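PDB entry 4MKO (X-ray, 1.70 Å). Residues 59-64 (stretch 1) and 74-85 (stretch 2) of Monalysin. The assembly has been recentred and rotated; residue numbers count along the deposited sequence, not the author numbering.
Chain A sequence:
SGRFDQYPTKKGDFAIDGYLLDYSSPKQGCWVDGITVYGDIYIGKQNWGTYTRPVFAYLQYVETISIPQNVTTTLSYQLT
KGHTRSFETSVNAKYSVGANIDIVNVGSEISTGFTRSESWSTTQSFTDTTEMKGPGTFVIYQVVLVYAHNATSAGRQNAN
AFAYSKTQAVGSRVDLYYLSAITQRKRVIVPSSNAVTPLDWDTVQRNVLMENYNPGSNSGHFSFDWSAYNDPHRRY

Stretch 1 (59-64) LQYVET
Stretch 2, residues 74-85: TLSYQLTKGHTR

Two strands of one chain run nearly antiparallel here, at 163° between their N-to-C directions, yet their axes come no nearer than 7.5 Å and no direct hydrogen bond joins them. Side chains and two waters fill the gap. The register sets Glu-63 beside Tyr-77 (CA to CA 7.8 Å), Val-62 beside Leu-79 (CA to CA 7.2 Å) and Gln-60 beside Thr-84 (CA to CA 9.5 Å), so the gap widens toward the end of stretch 2. Stretch 1 is extended except at Val-62, whose phi/psi of -110/-61 breaks the alternation: Val-62 and Glu-63 both point CA-to-CB toward the partner. Tyr-61 (chi1 t) stays out of reach, its OH hydrogen-bonded to Thr-64 OG1 at 2.7 Å.

In stretch 2, Thr-74 makes no contact. Leu-75 (chi1 t, chi2 p) points toward stretch 1 and brings CD2 to 3.6 Å from Glu-63 OE1. Ser-76 (m) points away. Tyr-77, phi/psi -148/160 and chi1 p at 45°, starts toward stretch 1 but leads its ring end away; its CB lies 3.5 Å from Glu-63 OE2 and 4.3 Å from Val-62 CG1, and the near part of the ring meets that methyl obliquely. Glu-63 reaches across with chi1 p and chi2 t.

Gln-78 (m, m) contributes backbone rather than side chain. Its O lies 3.5 Å from Val-62 CG1, a packing contact, while its N donates to a water at 2.9 Å; that water donates to Glu-63 OE2 at 2.8 Å. The carboxylate thus meets a backbone amide through one water.

Leu-79 (m, t) leaves its CA sideways, but its end comes nearer, placing CD2 3.8 Å from Val-62 CG2. Val-62, with chi1 t, packs against Tyr-77 through CG1 and against Leu-79 CD2 through both methyls, CG2 being the nearer, forming the apolar centre of the contact.

Thr-80 (p) opens the second water site. Its OG1 is 4.4 Å from Gln-60 NE2, too far for a direct bond, but a water lies 2.7 Å from Thr-80 OG1 and accepts from Gln-60 NE2 at 3.0 Å and from Arg-85 N at 2.9 Å. Gln-60 extends to it with chi1 p at 85° and chi2 t.

Lys-81 is out of reach, and Gly-82 turns the chain at phi/psi 86/-156, a positive phi that favours glycine. After His-83 (m), Thr-84 (p) caps the following helix with its side chain, while its CB sits 4.2 Å from Gln-60 OE1. Arg-85 enters that helix at -60/-42.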

# COMPACT_ATOMS: atom_id res chain seq x y z
N LEU A 59 -8.30 -0.96 2.76
CA LEU A 59 -8.53 -1.36 4.14
C LEU A 59 -8.29 -2.86 4.27
O LEU A 59 -8.95 -3.67 3.59
CB LEU A 59 -9.97 -1.01 4.54
CG LEU A 59 -10.29 0.48 4.72
CD1 LEU A 59 -11.75 0.67 5.07
CD2 LEU A 59 -9.40 1.11 5.78
N GLN A 60 -7.30 -3.24 5.08
CA GLN A 60 -7.03 -4.66 5.26
C GLN A 60 -7.63 -5.14 6.57
O GLN A 60 -7.59 -4.43 7.58
CB GLN A 60 -5.54 -4.99 5.13
CG GLN A 60 -4.73 -4.82 6.40
CD GLN A 60 -3.31 -5.33 6.25
OE1 GLN A 60 -2.89 -5.82 5.18
NE2 GLN A 60 -2.52 -5.15 7.29
N TYR A 61 -8.19 -6.32 6.55
CA TYR A 61 -8.87 -6.92 7.70
C TYR A 61 -7.98 -7.06 8.95
O TYR A 61 -6.85 -7.53 8.84
CB TYR A 61 -9.41 -8.29 7.28
CG TYR A 61 -10.21 -8.98 8.35
CD1 TYR A 61 -11.52 -8.61 8.63
CD2 TYR A 61 -9.65 -10.01 9.11
CE1 TYR A 61 -12.26 -9.26 9.63
CE2 TYR A 61 -10.38 -10.67 10.10
CZ TYR A 61 -11.68 -10.28 10.36
OH TYR A 61 -12.40 -10.91 11.34
N VAL A 62 -8.50 -6.66 10.13
CA VAL A 62 -7.80 -6.84 11.40
C VAL A 62 -8.55 -7.91 12.22
O VAL A 62 -7.98 -8.95 12.53
CB VAL A 62 -7.60 -5.51 12.19
CG1 VAL A 62 -7.05 -5.77 13.60
CG2 VAL A 62 -6.69 -4.56 11.43
N GLU A 63 -9.83 -7.66 12.55
CA GLU A 63 -10.66 -8.59 13.32
C GLU A 63 -12.13 -8.18 13.36
O GLU A 63 -12.49 -7.08 12.92
CB GLU A 63 -10.11 -8.81 14.75
CG GLU A 63 -10.14 -7.57 15.63
CD GLU A 63 -9.80 -7.85 17.09
OE1 GLU A 63 -10.59 -7.44 17.97
OE2 GLU A 63 -8.73 -8.44 17.35
N THR A 64 -12.97 -9.08 13.88
CA THR A 64 -14.39 -8.85 14.03
C THR A 64 -14.70 -9.11 15.51
O THR A 64 -14.10 -10.00 16.11
CB THR A 64 -15.21 -9.77 13.12
OG1 THR A 64 -14.76 -9.63 11.77
CG2 THR A 64 -16.70 -9.50 13.20
N THR A 74 -12.72 -1.96 26.85
CA THR A 74 -11.56 -1.45 26.14
C THR A 74 -10.99 -2.61 25.33
O THR A 74 -10.34 -3.50 25.88
CB THR A 74 -10.57 -0.78 27.11
OG1 THR A 74 -11.23 0.31 27.73
CG2 THR A 74 -9.30 -0.27 26.40
N LEU A 75 -11.29 -2.64 24.04
CA LEU A 75 -10.84 -3.69 23.15
C LEU A 75 -9.39 -3.49 22.73
O LEU A 75 -9.04 -2.41 22.29
CB LEU A 75 -11.75 -3.74 21.90
CG LEU A 75 -11.59 -4.97 21.01
CD1 LEU A 75 -12.27 -6.19 21.65
CD2 LEU A 75 -12.21 -4.73 19.67
N SER A 76 -8.56 -4.54 22.87
CA SER A 76 -7.16 -4.55 22.45
C SER A 76 -7.07 -5.38 21.18
O SER A 76 -7.65 -6.47 21.10
CB SER A 76 -6.27 -5.19 23.52
OG SER A 76 -5.99 -4.29 24.57
N TYR A 77 -6.34 -4.89 20.18
CA TYR A 77 -6.19 -5.61 18.91
C TYR A 77 -4.83 -5.29 18.35
O TYR A 77 -4.23 -4.28 18.73
CB TYR A 77 -7.32 -5.25 17.90
CG TYR A 77 -7.59 -3.76 17.81
CD1 TYR A 77 -6.88 -2.95 16.94
CD2 TYR A 77 -8.52 -3.16 18.66
CE1 TYR A 77 -7.11 -1.57 16.88
CE2 TYR A 77 -8.74 -1.78 18.63
CZ TYR A 77 -8.03 -0.99 17.73
OH TYR A 77 -8.27 0.37 17.72
N GLN A 78 -4.35 -6.14 17.44
CA GLN A 78 -3.03 -5.95 16.88
C GLN A 78 -3.06 -5.22 15.55
O GLN A 78 -3.72 -5.66 14.62
CB GLN A 78 -2.31 -7.31 16.71
CG GLN A 78 -2.00 -8.05 18.03
CD GLN A 78 -1.18 -7.23 18.98
OE1 GLN A 78 -0.00 -6.95 18.73
NE2 GLN A 78 -1.80 -6.77 20.06
N LEU A 79 -2.32 -4.12 15.47
CA LEU A 79 -2.10 -3.41 14.21
C LEU A 79 -0.65 -3.65 13.85
O LEU A 79 0.10 -4.24 14.65
CB LEU A 79 -2.40 -1.90 14.34
CG LEU A 79 -3.84 -1.49 14.69
CD1 LEU A 79 -3.96 0.03 14.74
CD2 LEU A 79 -4.87 -2.04 13.69
N THR A 80 -0.22 -3.23 12.66
CA THR A 80 1.18 -3.38 12.27
C THR A 80 1.75 -2.09 11.70
O THR A 80 0.99 -1.21 11.25
CB THR A 80 1.38 -4.55 11.28
OG1 THR A 80 0.72 -4.24 10.05
CG2 THR A 80 0.91 -5.90 11.82
N LYS A 81 3.08 -1.97 11.73
CA LYS A 81 3.84 -0.87 11.15
C LYS A 81 4.92 -1.44 10.23
O LYS A 81 5.32 -2.59 10.41
CB LYS A 81 4.40 0.09 12.21
CG LYS A 81 5.33 -0.51 13.25
CD LYS A 81 5.40 0.42 14.47
CE LYS A 81 6.10 -0.24 15.64
NZ LYS A 81 6.15 0.67 16.82
N GLY A 82 5.34 -0.64 9.24
CA GLY A 82 6.32 -1.05 8.24
C GLY A 82 5.63 -1.75 7.09
O GLY A 82 4.42 -1.57 6.89
N HIS A 83 6.36 -2.61 6.35
CA HIS A 83 5.71 -3.37 5.27
C HIS A 83 4.60 -4.26 5.84
O HIS A 83 4.69 -4.72 6.99
CB HIS A 83 6.74 -4.19 4.47
CG HIS A 83 7.59 -3.35 3.57
ND1 HIS A 83 8.66 -2.61 4.06
CD2 HIS A 83 7.46 -3.10 2.25
CE1 HIS A 83 9.17 -1.98 3.01
NE2 HIS A 83 8.49 -2.26 1.90
N THR A 84 3.53 -4.49 5.05
CA THR A 84 2.41 -5.32 5.53
C THR A 84 2.82 -6.79 5.71
O THR A 84 3.75 -7.25 5.04
CB THR A 84 1.22 -5.26 4.57
OG1 THR A 84 1.57 -5.94 3.36
CG2 THR A 84 0.75 -3.84 4.31
N ARG A 85 2.10 -7.52 6.57
CA ARG A 85 2.37 -8.94 6.76
C ARG A 85 2.20 -9.68 5.43
O ARG A 85 3.04 -10.51 5.09
CB ARG A 85 1.44 -9.54 7.82
CG ARG A 85 1.87 -10.95 8.29
CD ARG A 85 3.11 -10.91 9.19
NE ARG A 85 2.84 -10.36 10.52
CZ ARG A 85 3.79 -9.98 11.38
NH1 ARG A 85 5.07 -10.06 11.05
NH2 ARG A 85 3.46 -9.50 12.57
O HOH W 1 0.13 -6.18 8.27
O HOH W 2 -5.96 -8.43 16.73